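Local coordinates for protein ectonucleoside triphosphate diphosphohydrolase 4 (Homo sapiens, PDB 6WG5) that belongs to the GDA1/CD39 family, within the actin-like superfamily, whose members are built from two domains of related fold, at residues L279-N284 against S365-Y370; P354-T359 against S446-E451; Y388-D393 against K440-K445; E451-H454 against S458-V461. All blocks are in the same frame, centred on the assembly; numbering follows the deposited sequence.

Helix 436-456 serves three of the four contacts: contact 3 uses 440-445, contact 2 uses 446-451 and contact 4 its C-terminal end, while contact 1 abuts contact 2 about 8 Å away, centre to centre. Contacts 1, 2 and 3 are buried; contact 4 is partly so, with S458 and V461 at the surface. Their chemistry follows their place. Contacts 1 and 2 pack loop residues on aromatic rings, F281 and W448, and touch the glycan, the first through F281 and N367, the second through N357; both rely on van der Waals packing across the segments. Contact 3 joins two helices through an amide and a water. Contact 4, where the helix ends, combines stacked rings with hydrogen-bonded carbonyls.

Contact 1: L279-N284 against S365-Y370. With NAG (2-acetamido-2-deoxy-beta-D-glucopyranose), chain B.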
loop_
_atom_site.group_PDB
_atom_site.type_symbol
_atom_site.label_atom_id
_atom_site.label_comp_id
_atom_site.label_asym_id
_atom_site.label_seq_id
_atom_site.Cartn_x
_atom_site.Cartn_y
_atom_site.Cartn_z
ATOM N N LEU A 279 -0.252 -3.981 -12.542
ATOM C CA LEU A 279 1.136 -4.138 -12.957
ATOM C C LEU A 279 1.385 -3.383 -14.255
ATOM O O LEU A 279 0.600 -3.478 -15.203
ATOM C CB LEU A 279 1.470 -5.619 -13.137
ATOM C CG LEU A 279 2.092 -6.355 -11.948
ATOM C CD1 LEU A 279 3.562 -5.985 -11.807
ATOM C CD2 LEU A 279 1.337 -6.068 -10.654
ATOM N N GLY A 280 2.483 -2.637 -14.300
ATOM C CA GLY A 280 2.812 -1.856 -15.472
ATOM C C GLY A 280 2.112 -0.520 -15.556
ATOM O O GLY A 280 2.144 0.111 -16.618
ATOM N N PHE A 281 1.477 -0.068 -14.473
ATOM C CA PHE A 281 0.797 1.221 -14.442
ATOM C C PHE A 281 1.382 2.147 -13.380
ATOM O O PHE A 281 0.738 3.126 -12.992
ATOM C CB PHE A 281 -0.703 1.019 -14.228
ATOM C CG PHE A 281 -1.376 0.322 -15.373
ATOM C CD1 PHE A 281 -2.045 1.047 -16.346
ATOM C CD2 PHE A 281 -1.314 -1.055 -15.494
ATOM C CE1 PHE A 281 -2.654 0.407 -17.409
ATOM C CE2 PHE A 281 -1.921 -1.701 -16.554
ATOM C CZ PHE A 281 -2.591 -0.968 -17.515
ATOM N N GLY A 282 2.590 1.856 -12.901
ATOM C CA GLY A 282 3.308 2.792 -12.070
ATOM C C GLY A 282 3.946 3.891 -12.896
ATOM O O GLY A 282 3.977 3.846 -14.124
ATOM N N GLY A 283 4.467 4.900 -12.197
ATOM C CA GLY A 283 5.034 6.046 -12.888
ATOM C C GLY A 283 6.150 5.659 -13.838
ATOM O O GLY A 283 6.118 5.992 -15.025
ATOM N N ASN A 284 7.154 4.943 -13.327
ATOM C CA ASN A 284 8.290 4.556 -14.157
ATOM C C ASN A 284 7.876 3.574 -15.247
ATOM O O ASN A 284 8.294 3.711 -16.403
ATOM C CB ASN A 284 9.391 3.959 -13.282
ATOM C CG ASN A 284 9.996 4.974 -12.328
ATOM O OD1 ASN A 284 10.040 6.169 -12.620
ATOM N ND2 ASN A 284 10.470 4.500 -11.182
ATOM N N SER A 365 -11.984 0.871 -14.613
ATOM C CA SER A 365 -10.956 1.897 -14.493
ATOM C C SER A 365 -9.799 1.601 -15.440
ATOM O O SER A 365 -9.933 1.760 -16.656
ATOM C CB SER A 365 -10.468 1.990 -13.046
ATOM O OG SER A 365 -10.053 0.724 -12.567
ATOM N N LEU A 366 -8.661 1.173 -14.903
ATOM C CA LEU A 366 -7.508 0.866 -15.734
ATOM C C LEU A 366 -7.604 -0.555 -16.265
ATOM O O LEU A 366 -8.094 -1.458 -15.581
ATOM C CB LEU A 366 -6.211 1.019 -14.939
ATOM C CG LEU A 366 -5.952 2.358 -14.251
ATOM C CD1 LEU A 366 -4.631 2.307 -13.509
ATOM C CD2 LEU A 366 -5.958 3.489 -15.257
ATOM N N ASN A 367 -7.129 -0.752 -17.491
ATOM C CA ASN A 367 -6.994 -2.083 -18.068
ATOM C C ASN A 367 -8.322 -2.828 -18.119
ATOM O O ASN A 367 -8.341 -4.062 -18.152
ATOM C CB ASN A 367 -5.963 -2.901 -17.282
ATOM C CG ASN A 367 -5.058 -3.724 -18.174
ATOM O OD1 ASN A 367 -4.968 -3.494 -19.381
ATOM N ND2 ASN A 367 -4.369 -4.689 -17.576
ATOM N N GLY A 368 -9.438 -2.102 -18.121
ATOM C CA GLY A 368 -10.743 -2.730 -18.158
ATOM C C GLY A 368 -11.119 -3.492 -16.908
ATOM O O GLY A 368 -11.991 -4.361 -16.964
ATOM N N VAL A 369 -10.493 -3.191 -15.779
ATOM C CA VAL A 369 -10.761 -3.896 -14.531
ATOM C C VAL A 369 -11.961 -3.257 -13.851
ATOM O O VAL A 369 -12.124 -2.032 -13.868
ATOM C CB VAL A 369 -9.522 -3.879 -13.615
ATOM C CG1 VAL A 369 -9.851 -4.469 -12.249
ATOM C CG2 VAL A 369 -8.382 -4.648 -14.261
ATOM N N TYR A 370 -12.803 -4.089 -13.244
ATOM C CA TYR A 370 -13.997 -3.590 -12.578
ATOM C C TYR A 370 -13.630 -2.762 -11.354
ATOM O O TYR A 370 -12.672 -3.069 -10.638
ATOM C CB TYR A 370 -14.901 -4.751 -12.168
ATOM C CG TYR A 370 -15.973 -4.355 -11.180
ATOM C CD1 TYR A 370 -17.120 -3.693 -11.597
ATOM C CD2 TYR A 370 -15.835 -4.640 -9.827
ATOM C CE1 TYR A 370 -18.101 -3.326 -10.695
ATOM C CE2 TYR A 370 -16.809 -4.276 -8.917
ATOM C CZ TYR A 370 -17.940 -3.620 -9.357
ATOM O OH TYR A 370 -18.914 -3.258 -8.455
HETATM C C1 NAG B . -2.307 -2.530 -22.349
HETATM C C2 NAG B . -1.421 -3.613 -21.727
HETATM C C3 NAG B . -0.570 -4.296 -22.799
HETATM C C4 NAG B . -1.420 -4.750 -23.979
HETATM C C5 NAG B . -2.273 -3.597 -24.487
HETATM C C6 NAG B . -3.239 -4.003 -25.575
HETATM C C7 NAG B . -0.572 -3.452 -19.424
HETATM C C8 NAG B . 0.396 -2.762 -18.512
HETATM N N2 NAG B . -0.564 -3.046 -20.698
HETATM O O3 NAG B . 0.091 -5.416 -22.221
HETATM O O4 NAG B . -0.568 -5.169 -25.040
HETATM O O5 NAG B . -3.065 -3.084 -23.411
HETATM O O6 NAG B . -4.224 -3.001 -25.788
HETATM O O7 NAG B . -1.328 -4.332 -19.025
#
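F281 sits in the strand-turn-helix junction that leads from strand 270-279 into helix 283-296, and from there it packs on L366 and N367 of a loop turn. The turn is closed by the bond from V369 N to L366 O (3.0 Å), and the positive phi of both N367 and G368 resembles a type I' beta turn. F281 holds CG beside its backbone N and anti to its carbonyl carbon (chi1 -66°), which sends the ring across to this loop. Its two ends then meet different neighbours. Ring atom CD1 lies 4.0 Å from methyl CD1 of L366, the two side chains sliding past each other in opposite directions. At the far end, CZ of F281 approaches CG of N367 at 3.8 Å, obliquely to the ring. The contact is thus one of van der Waals packing, while OD1 of N367 takes a hydrogen bond from N357 ND2, the nitrogen that carries the glycan. The N-acetyl methyl C8 of that sugar comes close to CE2 of F281, and R289 adds a cation-pi interaction with the same ring. G282 occupies the N-cap position of helix 283-296. L366 also packs on F278 of strand 270-279; the junction thus lies where that strand passes into helix 283-296, with V452 of helix 436-456 against L366.

Contact 2: P354-T359 against S446-E451; sequences PFMNKT and SAWMFE. With NAG (2-acetamido-2-deoxy-beta-D-glucopyranose), chain B.
F355 and M356, in a loop turn with helical backbone angles that follows helix 345-352, meet W448 and E451 on helix 436-456, and the core of the arrangement is a Met-aromatic contact. W448 reaches the loop because its CG is anti to the backbone N (chi1 180°), so that the indole extends from the helix and presents the CZ3 and CH2 corner of its six-membered ring. M356 passes this corner obliquely, sliding in the opposite direction, with CG 3.6 Å from W448 CZ3. Its chain stays nearly extended at chi2 and then bends at chi3 (-68°). The sulfur comes to lie obliquely off the ring, with SD of M356 5.3 Å from the centroid of the W448 six-membered ring. F355 contributes differently. Its CB touches W448 CZ3 at 4.0 Å while its phenyl ring leads away to a cation-pi contact with R293, and its carbonyl O lies near the plane of the indole at the edge, 3.6 Å from W448 CH2; that oxygen also accepts a bond from R289. The polar ends are satisfied outside the pair of segments: NE1 of W448 donates to F281 O, which probably helps to fix the indole's rotation, and the carboxylate of E451 forms salt bridges with R349 and R455. N357 follows directly on M356, its ND2 bonded covalently to C1 of NAG. Beyond the indole, M356 SD rests 3.5 Å from the backbone O of E451.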
loop_
_atom_site.group_PDB
_atom_site.type_symbol
_atom_site.label_atom_id
_atom_site.label_comp_id
_atom_site.label_asym_id
_atom_site.label_seq_id
_atom_site.Cartn_x
_atom_site.Cartn_y
_atom_site.Cartn_z
ATOM N N PRO A 354 -3.785 6.628 -23.854
ATOM C CA PRO A 354 -3.934 5.217 -24.248
ATOM C C PRO A 354 -3.302 4.234 -23.282
ATOM O O PRO A 354 -3.776 3.097 -23.166
ATOM C CB PRO A 354 -3.246 5.165 -25.620
ATOM C CG PRO A 354 -3.297 6.560 -26.131
ATOM C CD PRO A 354 -3.198 7.445 -24.930
ATOM N N PHE A 355 -2.243 4.633 -22.582
ATOM C CA PHE A 355 -1.486 3.701 -21.760
ATOM C C PHE A 355 -2.193 3.337 -20.464
ATOM O O PHE A 355 -1.746 2.411 -19.777
ATOM C CB PHE A 355 -0.104 4.285 -21.469
ATOM C CG PHE A 355 0.717 4.499 -22.704
ATOM C CD1 PHE A 355 1.549 3.500 -23.179
ATOM C CD2 PHE A 355 0.633 5.686 -23.411
ATOM C CE1 PHE A 355 2.296 3.690 -24.323
ATOM C CE2 PHE A 355 1.378 5.879 -24.556
ATOM C CZ PHE A 355 2.208 4.879 -25.013
ATOM N N MET A 356 -3.275 4.034 -20.112
ATOM C CA MET A 356 -4.133 3.568 -19.031
ATOM C C MET A 356 -4.941 2.347 -19.441
ATOM O O MET A 356 -5.453 1.633 -18.572
ATOM C CB MET A 356 -5.062 4.690 -18.579
ATOM C CG MET A 356 -4.328 5.869 -17.971
ATOM S SD MET A 356 -5.422 6.976 -17.073
ATOM C CE MET A 356 -6.392 7.656 -18.416
ATOM N N ASN A 357 -5.062 2.088 -20.743
ATOM C CA ASN A 357 -5.680 0.860 -21.241
ATOM C C ASN A 357 -7.160 0.791 -20.870
ATOM O O ASN A 357 -7.710 -0.281 -20.610
ATOM C CB ASN A 357 -4.921 -0.369 -20.731
ATOM C CG ASN A 357 -3.850 -0.829 -21.697
ATOM O OD1 ASN A 357 -3.523 -0.131 -22.657
ATOM N ND2 ASN A 357 -3.298 -2.008 -21.450
ATOM N N LYS A 358 -7.818 1.947 -20.865
ATOM C CA LYS A 358 -9.234 1.998 -20.529
ATOM C C LYS A 358 -10.075 1.396 -21.647
ATOM O O LYS A 358 -9.762 1.539 -22.831
ATOM C CB LYS A 358 -9.674 3.438 -20.273
ATOM C CG LYS A 358 -9.144 4.033 -18.978
ATOM C CD LYS A 358 -9.741 5.410 -18.694
ATOM C CE LYS A 358 -11.203 5.330 -18.264
ATOM N NZ LYS A 358 -11.370 4.680 -16.935
ATOM N N THR A 359 -11.151 0.718 -21.260
ATOM C CA THR A 359 -12.145 0.200 -22.188
ATOM C C THR A 359 -13.410 1.046 -22.088
ATOM O O THR A 359 -13.493 1.995 -21.302
ATOM C CB THR A 359 -12.449 -1.273 -21.901
ATOM O OG1 THR A 359 -13.204 -1.382 -20.688
ATOM C CG2 THR A 359 -11.162 -2.074 -21.765
ATOM N N SER A 446 3.923 13.514 -13.157
ATOM C CA SER A 446 2.852 14.369 -12.654
ATOM C C SER A 446 1.611 14.261 -13.532
ATOM O O SER A 446 0.484 14.224 -13.023
ATOM C CB SER A 446 3.329 15.819 -12.577
ATOM O OG SER A 446 3.636 16.323 -13.863
ATOM N N ALA A 447 1.799 14.204 -14.853
ATOM C CA ALA A 447 0.666 14.062 -15.764
ATOM C C ALA A 447 0.054 12.672 -15.665
ATOM O O ALA A 447 -1.174 12.525 -15.676
ATOM C CB ALA A 447 1.113 14.343 -17.195
ATOM N N TRP A 448 0.894 11.641 -15.587
ATOM C CA TRP A 448 0.393 10.287 -15.389
ATOM C C TRP A 448 -0.385 10.187 -14.083
ATOM O O TRP A 448 -1.483 9.618 -14.040
ATOM C CB TRP A 448 1.562 9.301 -15.410
ATOM C CG TRP A 448 1.163 7.875 -15.208
ATOM C CD1 TRP A 448 1.402 7.107 -14.106
ATOM C CD2 TRP A 448 0.459 7.040 -16.135
ATOM N NE1 TRP A 448 0.894 5.842 -14.291
ATOM C CE2 TRP A 448 0.308 5.776 -15.526
ATOM C CE3 TRP A 448 -0.058 7.237 -17.418
ATOM C CZ2 TRP A 448 -0.342 4.718 -16.154
ATOM C CZ3 TRP A 448 -0.699 6.183 -18.043
ATOM C CH2 TRP A 448 -0.837 4.939 -17.410
ATOM N N MET A 449 0.166 10.749 -13.007
ATOM C CA MET A 449 -0.549 10.788 -11.735
ATOM C C MET A 449 -1.915 11.441 -11.901
ATOM O O MET A 449 -2.929 10.928 -11.418
ATOM C CB MET A 449 0.284 11.548 -10.700
ATOM C CG MET A 449 -0.135 11.317 -9.259
ATOM S SD MET A 449 -0.089 12.826 -8.265
ATOM C CE MET A 449 -1.666 13.551 -8.700
ATOM N N PHE A 450 -1.955 12.581 -12.595
ATOM C CA PHE A 450 -3.201 13.323 -12.743
ATOM C C PHE A 450 -4.241 12.518 -13.512
ATOM O O PHE A 450 -5.425 12.517 -13.156
ATOM C CB PHE A 450 -2.924 14.652 -13.447
ATOM C CG PHE A 450 -4.133 15.531 -13.582
ATOM C CD1 PHE A 450 -4.444 16.458 -12.605
ATOM C CD2 PHE A 450 -4.957 15.433 -14.691
ATOM C CE1 PHE A 450 -5.557 17.268 -12.727
ATOM C CE2 PHE A 450 -6.071 16.239 -14.818
ATOM C CZ PHE A 450 -6.370 17.160 -13.836
ATOM N N GLU A 451 -3.816 11.826 -14.572
ATOM C CA GLU A 451 -4.756 11.110 -15.428
ATOM C C GLU A 451 -5.224 9.808 -14.790
ATOM O O GLU A 451 -6.417 9.491 -14.835
ATOM C CB GLU A 451 -4.117 10.836 -16.789
ATOM C CG GLU A 451 -3.999 12.068 -17.667
ATOM C CD GLU A 451 -5.351 12.619 -18.072
ATOM O OE1 GLU A 451 -6.330 11.846 -18.077
ATOM O OE2 GLU A 451 -5.444 13.826 -18.379
HETATM C C1 NAG B . -2.307 -2.530 -22.349
HETATM C C2 NAG B . -1.421 -3.613 -21.727
HETATM C C3 NAG B . -0.570 -4.296 -22.799
HETATM C C4 NAG B . -1.420 -4.750 -23.979
HETATM C C5 NAG B . -2.273 -3.597 -24.487
HETATM C C6 NAG B . -3.239 -4.003 -25.575
HETATM C C7 NAG B . -0.572 -3.452 -19.424
HETATM C C8 NAG B . 0.396 -2.762 -18.512
HETATM N N2 NAG B . -0.564 -3.046 -20.698
HETATM O O3 NAG B . 0.091 -5.416 -22.221
HETATM O O4 NAG B . -0.568 -5.169 -25.040
HETATM O O5 NAG B . -3.065 -3.084 -23.411
HETATM O O6 NAG B . -4.224 -3.001 -25.788
HETATM O O7 NAG B . -1.328 -4.332 -19.025
#

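Contact 3: Y388-D393 against K440-K445; sequences YYCTED and KYQCFK
Helices 386-392 and 436-456 come together at C390 and Q442, whose CA atoms lie 6.4 Å apart, in a steep helix-helix crossing with an angle of 111° between the N-to-C directions of the two short segments and 10.0 Å between their axes. The polar part of the junction is carried by Q442. Its chain leaves the backbone extended and then bends at chi2 (72°), which turns the terminal amide toward the backbone of C390 in the other helix. There NE2 of Q442 donates to C390 O at 3.1 Å, and the N-H...O angle of 171° makes the bond nearly straight; the acceptor lies close to the plane of the amide. The other end of the amide is held as well: a water donates to Q442 OE1 and to Y389 O, and R438 supplies a further bond to OE1. With both ends engaged, the amide can hardly rotate. Nearby, the disulfide between C443 and C414 ties the same helix to helix 403-414. Beside the amide, C390 SG packs against K445, 3.6 Å from its CB.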
loop_
_atom_site.group_PDB
_atom_site.type_symbol
_atom_site.label_atom_id
_atom_site.label_comp_id
_atom_site.label_asym_id
_atom_site.label_seq_id
_atom_site.Cartn_x
_atom_site.Cartn_y
_atom_site.Cartn_z
ATOM N N TYR A 388 2.757 11.446 -3.543
ATOM C CA TYR A 388 3.448 12.412 -2.701
ATOM C C TYR A 388 4.678 12.995 -3.386
ATOM O O TYR A 388 4.903 14.208 -3.329
ATOM C CB TYR A 388 3.852 11.757 -1.378
ATOM C CG TYR A 388 4.512 12.707 -0.408
ATOM C CD1 TYR A 388 3.755 13.585 0.353
ATOM C CD2 TYR A 388 5.892 12.726 -0.252
ATOM C CE1 TYR A 388 4.352 14.456 1.245
ATOM C CE2 TYR A 388 6.499 13.596 0.636
ATOM C CZ TYR A 388 5.723 14.458 1.382
ATOM O OH TYR A 388 6.319 15.328 2.269
ATOM N N TYR A 389 5.482 12.151 -4.037
ATOM C CA TYR A 389 6.691 12.636 -4.694
ATOM C C TYR A 389 6.358 13.634 -5.799
ATOM O O TYR A 389 7.088 14.610 -6.003
ATOM C CB TYR A 389 7.485 11.459 -5.259
ATOM C CG TYR A 389 7.901 10.439 -4.225
ATOM C CD1 TYR A 389 8.311 10.829 -2.958
ATOM C CD2 TYR A 389 7.880 9.081 -4.516
ATOM C CE1 TYR A 389 8.694 9.897 -2.011
ATOM C CE2 TYR A 389 8.260 8.143 -3.575
ATOM C CZ TYR A 389 8.665 8.557 -2.326
ATOM O OH TYR A 389 9.044 7.627 -1.385
ATOM N N CYS A 390 5.259 13.410 -6.520
ATOM C CA CYS A 390 4.894 14.283 -7.627
ATOM C C CYS A 390 4.232 15.579 -7.174
ATOM O O CYS A 390 4.118 16.507 -7.983
ATOM C CB CYS A 390 3.963 13.550 -8.593
ATOM S SG CYS A 390 4.770 12.245 -9.555
ATOM N N THR A 391 3.790 15.667 -5.920
ATOM C CA THR A 391 3.236 16.908 -5.391
ATOM C C THR A 391 4.217 17.674 -4.519
ATOM O O THR A 391 4.109 18.899 -4.421
ATOM C CB THR A 391 1.964 16.635 -4.573
ATOM O OG1 THR A 391 2.249 15.702 -3.522
ATOM C CG2 THR A 391 0.853 16.086 -5.456
ATOM N N GLU A 392 5.175 16.992 -3.892
ATOM C CA GLU A 392 6.048 17.608 -2.900
ATOM C C GLU A 392 7.486 17.794 -3.359
ATOM O O GLU A 392 8.069 18.848 -3.106
ATOM C CB GLU A 392 6.049 16.772 -1.614
ATOM C CG GLU A 392 6.951 17.322 -0.520
ATOM C CD GLU A 392 6.604 18.748 -0.142
ATOM O OE1 GLU A 392 5.432 19.141 -0.329
ATOM O OE2 GLU A 392 7.504 19.475 0.334
ATOM N N ASP A 393 8.080 16.804 -4.029
ATOM C CA ASP A 393 9.533 16.787 -4.181
ATOM C C ASP A 393 10.051 18.022 -4.912
ATOM O O ASP A 393 11.089 18.577 -4.532
ATOM C CB ASP A 393 9.972 15.508 -4.893
ATOM C CG ASP A 393 10.151 14.342 -3.933
ATOM O OD1 ASP A 393 9.646 14.423 -2.791
ATOM O OD2 ASP A 393 10.800 13.346 -4.314
ATOM N N LYS A 440 14.011 15.050 -13.949
ATOM C CA LYS A 440 13.819 14.783 -15.369
ATOM C C LYS A 440 12.428 14.239 -15.669
ATOM O O LYS A 440 11.815 14.620 -16.673
ATOM C CB LYS A 440 14.889 13.805 -15.848
ATOM C CG LYS A 440 14.705 13.280 -17.259
ATOM C CD LYS A 440 15.971 12.566 -17.712
ATOM C CE LYS A 440 15.805 11.878 -19.054
ATOM N NZ LYS A 440 16.988 11.018 -19.354
ATOM N N TYR A 441 11.909 13.355 -14.817
ATOM C CA TYR A 441 10.665 12.647 -15.096
ATOM C C TYR A 441 9.486 13.171 -14.283
ATOM O O TYR A 441 8.409 12.564 -14.316
ATOM C CB TYR A 441 10.858 11.149 -14.851
ATOM C CG TYR A 441 11.865 10.533 -15.793
ATOM C CD1 TYR A 441 11.564 10.354 -17.136
ATOM C CD2 TYR A 441 13.120 10.141 -15.345
ATOM C CE1 TYR A 441 12.479 9.803 -18.007
ATOM C CE2 TYR A 441 14.046 9.583 -16.213
ATOM C CZ TYR A 441 13.719 9.417 -17.543
ATOM O OH TYR A 441 14.628 8.864 -18.419
ATOM N N GLN A 442 9.657 14.284 -13.566
ATOM C CA GLN A 442 8.539 14.879 -12.839
ATOM C C GLN A 442 7.368 15.172 -13.768
ATOM O O GLN A 442 6.208 14.946 -13.406
ATOM C CB GLN A 442 8.997 16.162 -12.139
ATOM C CG GLN A 442 7.873 17.134 -11.749
ATOM C CD GLN A 442 7.025 16.635 -10.594
ATOM O OE1 GLN A 442 7.437 15.761 -9.833
ATOM N NE2 GLN A 442 5.829 17.194 -10.460
ATOM N N CYS A 443 7.649 15.688 -14.964
ATOM C CA CYS A 443 6.576 16.103 -15.861
ATOM C C CYS A 443 5.719 14.921 -16.280
ATOM O O CYS A 443 4.497 14.927 -16.099
ATOM C CB CYS A 443 7.158 16.812 -17.079
ATOM S SG CYS A 443 7.546 18.488 -16.653
ATOM N N PHE A 444 6.345 13.895 -16.857
ATOM C CA PHE A 444 5.589 12.715 -17.249
ATOM C C PHE A 444 4.827 12.141 -16.061
ATOM O O PHE A 444 3.634 11.835 -16.162
ATOM C CB PHE A 444 6.517 11.659 -17.846
ATOM C CG PHE A 444 5.809 10.388 -18.209
ATOM C CD1 PHE A 444 5.327 10.191 -19.489
ATOM C CD2 PHE A 444 5.599 9.402 -17.260
ATOM C CE1 PHE A 444 4.664 9.031 -19.820
ATOM C CE2 PHE A 444 4.932 8.242 -17.584
ATOM C CZ PHE A 444 4.462 8.056 -18.867
ATOM N N LYS A 445 5.502 12.001 -14.916
ATOM C CA LYS A 445 4.876 11.341 -13.776
ATOM C C LYS A 445 3.771 12.189 -13.162
ATOM O O LYS A 445 2.767 11.642 -12.693
ATOM C CB LYS A 445 5.936 10.996 -12.735
ATOM C CG LYS A 445 6.786 9.793 -13.127
ATOM C CD LYS A 445 8.135 9.811 -12.440
ATOM C CE LYS A 445 8.305 8.636 -11.509
ATOM N NZ LYS A 445 9.573 8.745 -10.738
HETATM O O HOH W 1 6.917 17.228 -7.163
#

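Contact 4: E451-H454 against S458-V461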
loop_
_atom_site.group_PDB
_atom_site.type_symbol
_atom_site.label_atom_id
_atom_site.label_comp_id
_atom_site.label_asym_id
_atom_site.label_seq_id
_atom_site.Cartn_x
_atom_site.Cartn_y
_atom_site.Cartn_z
ATOM N N GLU A 451 -3.816 11.826 -14.572
ATOM C CA GLU A 451 -4.756 11.110 -15.428
ATOM C C GLU A 451 -5.224 9.808 -14.790
ATOM O O GLU A 451 -6.417 9.491 -14.835
ATOM C CB GLU A 451 -4.117 10.836 -16.789
ATOM C CG GLU A 451 -3.999 12.068 -17.667
ATOM C CD GLU A 451 -5.351 12.619 -18.072
ATOM O OE1 GLU A 451 -6.330 11.846 -18.077
ATOM O OE2 GLU A 451 -5.444 13.826 -18.379
ATOM N N VAL A 452 -4.303 9.031 -14.218
ATOM C CA VAL A 452 -4.692 7.824 -13.491
ATOM C C VAL A 452 -5.751 8.159 -12.450
ATOM O O VAL A 452 -6.733 7.428 -12.278
ATOM C CB VAL A 452 -3.453 7.173 -12.847
ATOM C CG1 VAL A 452 -3.850 6.026 -11.920
ATOM C CG2 VAL A 452 -2.504 6.677 -13.921
ATOM N N PHE A 453 -5.570 9.278 -11.751
ATOM C CA PHE A 453 -6.475 9.646 -10.668
ATOM C C PHE A 453 -7.834 10.080 -11.206
ATOM O O PHE A 453 -8.871 9.533 -10.813
ATOM C CB PHE A 453 -5.835 10.758 -9.834
ATOM C CG PHE A 453 -6.624 11.151 -8.615
ATOM C CD1 PHE A 453 -6.853 10.242 -7.595
ATOM C CD2 PHE A 453 -7.107 12.441 -8.477
ATOM C CE1 PHE A 453 -7.570 10.608 -6.469
ATOM C CE2 PHE A 453 -7.823 12.814 -7.354
ATOM C CZ PHE A 453 -8.053 11.896 -6.348
ATOM N N HIS A 454 -7.851 11.053 -12.118
ATOM C CA HIS A 454 -9.096 11.704 -12.509
ATOM C C HIS A 454 -9.824 11.015 -13.654
ATOM O O HIS A 454 -11.028 11.240 -13.814
ATOM C CB HIS A 454 -8.828 13.159 -12.896
ATOM C CG HIS A 454 -8.520 14.043 -11.728
ATOM N ND1 HIS A 454 -9.441 14.315 -10.740
ATOM C CD2 HIS A 454 -7.394 14.712 -11.388
ATOM C CE1 HIS A 454 -8.894 15.112 -9.839
ATOM N NE2 HIS A 454 -7.653 15.370 -10.212
ATOM N N SER A 458 -11.441 7.946 -12.093
ATOM C CA SER A 458 -12.629 8.780 -12.269
ATOM C C SER A 458 -12.929 9.643 -11.046
ATOM O O SER A 458 -14.094 9.917 -10.748
ATOM C CB SER A 458 -13.856 7.931 -12.622
ATOM O OG SER A 458 -13.650 7.214 -13.827
ATOM N N PHE A 459 -11.900 10.088 -10.334
ATOM C CA PHE A 459 -12.120 11.025 -9.242
ATOM C C PHE A 459 -12.490 12.396 -9.810
ATOM O O PHE A 459 -11.856 12.861 -10.762
ATOM C CB PHE A 459 -10.874 11.146 -8.364
ATOM C CG PHE A 459 -10.728 10.038 -7.356
ATOM C CD1 PHE A 459 -11.135 10.219 -6.045
ATOM C CD2 PHE A 459 -10.180 8.819 -7.718
ATOM C CE1 PHE A 459 -11.002 9.206 -5.113
ATOM C CE2 PHE A 459 -10.043 7.801 -6.791
ATOM C CZ PHE A 459 -10.454 7.996 -5.486
ATOM N N PRO A 460 -13.504 13.065 -9.258
ATOM C CA PRO A 460 -13.868 14.388 -9.776
ATOM C C PRO A 460 -12.691 15.349 -9.720
ATOM O O PRO A 460 -11.851 15.286 -8.821
ATOM C CB PRO A 460 -15.003 14.838 -8.848
ATOM C CG PRO A 460 -15.538 13.588 -8.254
ATOM C CD PRO A 460 -14.380 12.651 -8.148
ATOM N N VAL A 461 -12.634 16.248 -10.705
ATOM C CA VAL A 461 -11.579 17.259 -10.725
ATOM C C VAL A 461 -11.631 18.098 -9.455
ATOM O O VAL A 461 -10.594 18.505 -8.916
ATOM C CB VAL A 461 -11.699 18.131 -11.987
ATOM C CG1 VAL A 461 -10.732 19.309 -11.925
ATOM C CG2 VAL A 461 -11.437 17.290 -13.228
HETATM O O HOH W 2 -12.659 13.369 -13.318
#
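F453 and H454, on the last turns of helix 436-456, are met by F459 and the residues around it as the chain doubles back at the helix C-terminus, where S458 takes a positive phi. The helix widens to a pi-type turn here, and the carbonyl of F453 finds its partner beyond the helix: F459 N donates to F453 O at 3.1 Å with an N-H...O angle of 167°. The next carbonyl, H454 O, is served by a water that donates to it and equally to F459 O. That second oxygen is gripped twice, because H454 ND1 also donates to F459 O at 2.8 Å. The donor stands above the F459 carbonyl plane, whereas the oxygen lies near the plane of the imidazole. On the other ring nitrogen, NE2 of H454 bonds to Y401 OH, and having both nitrogens engaged fixes the rotation of the ring. F453 lays CD2 over one face of that imidazole. The aromatic part runs alongside: the rings of F453 and F459 form an offset stack with centroids 4.2 Å apart and planes at 13°, and CB of F459 makes a CH-pi contact over the F453 ring. F376, F381 and Y463 meet F459 edge-to-face. Farther along the loop, H454 CE1 approaches V461 CA at 3.6 Å.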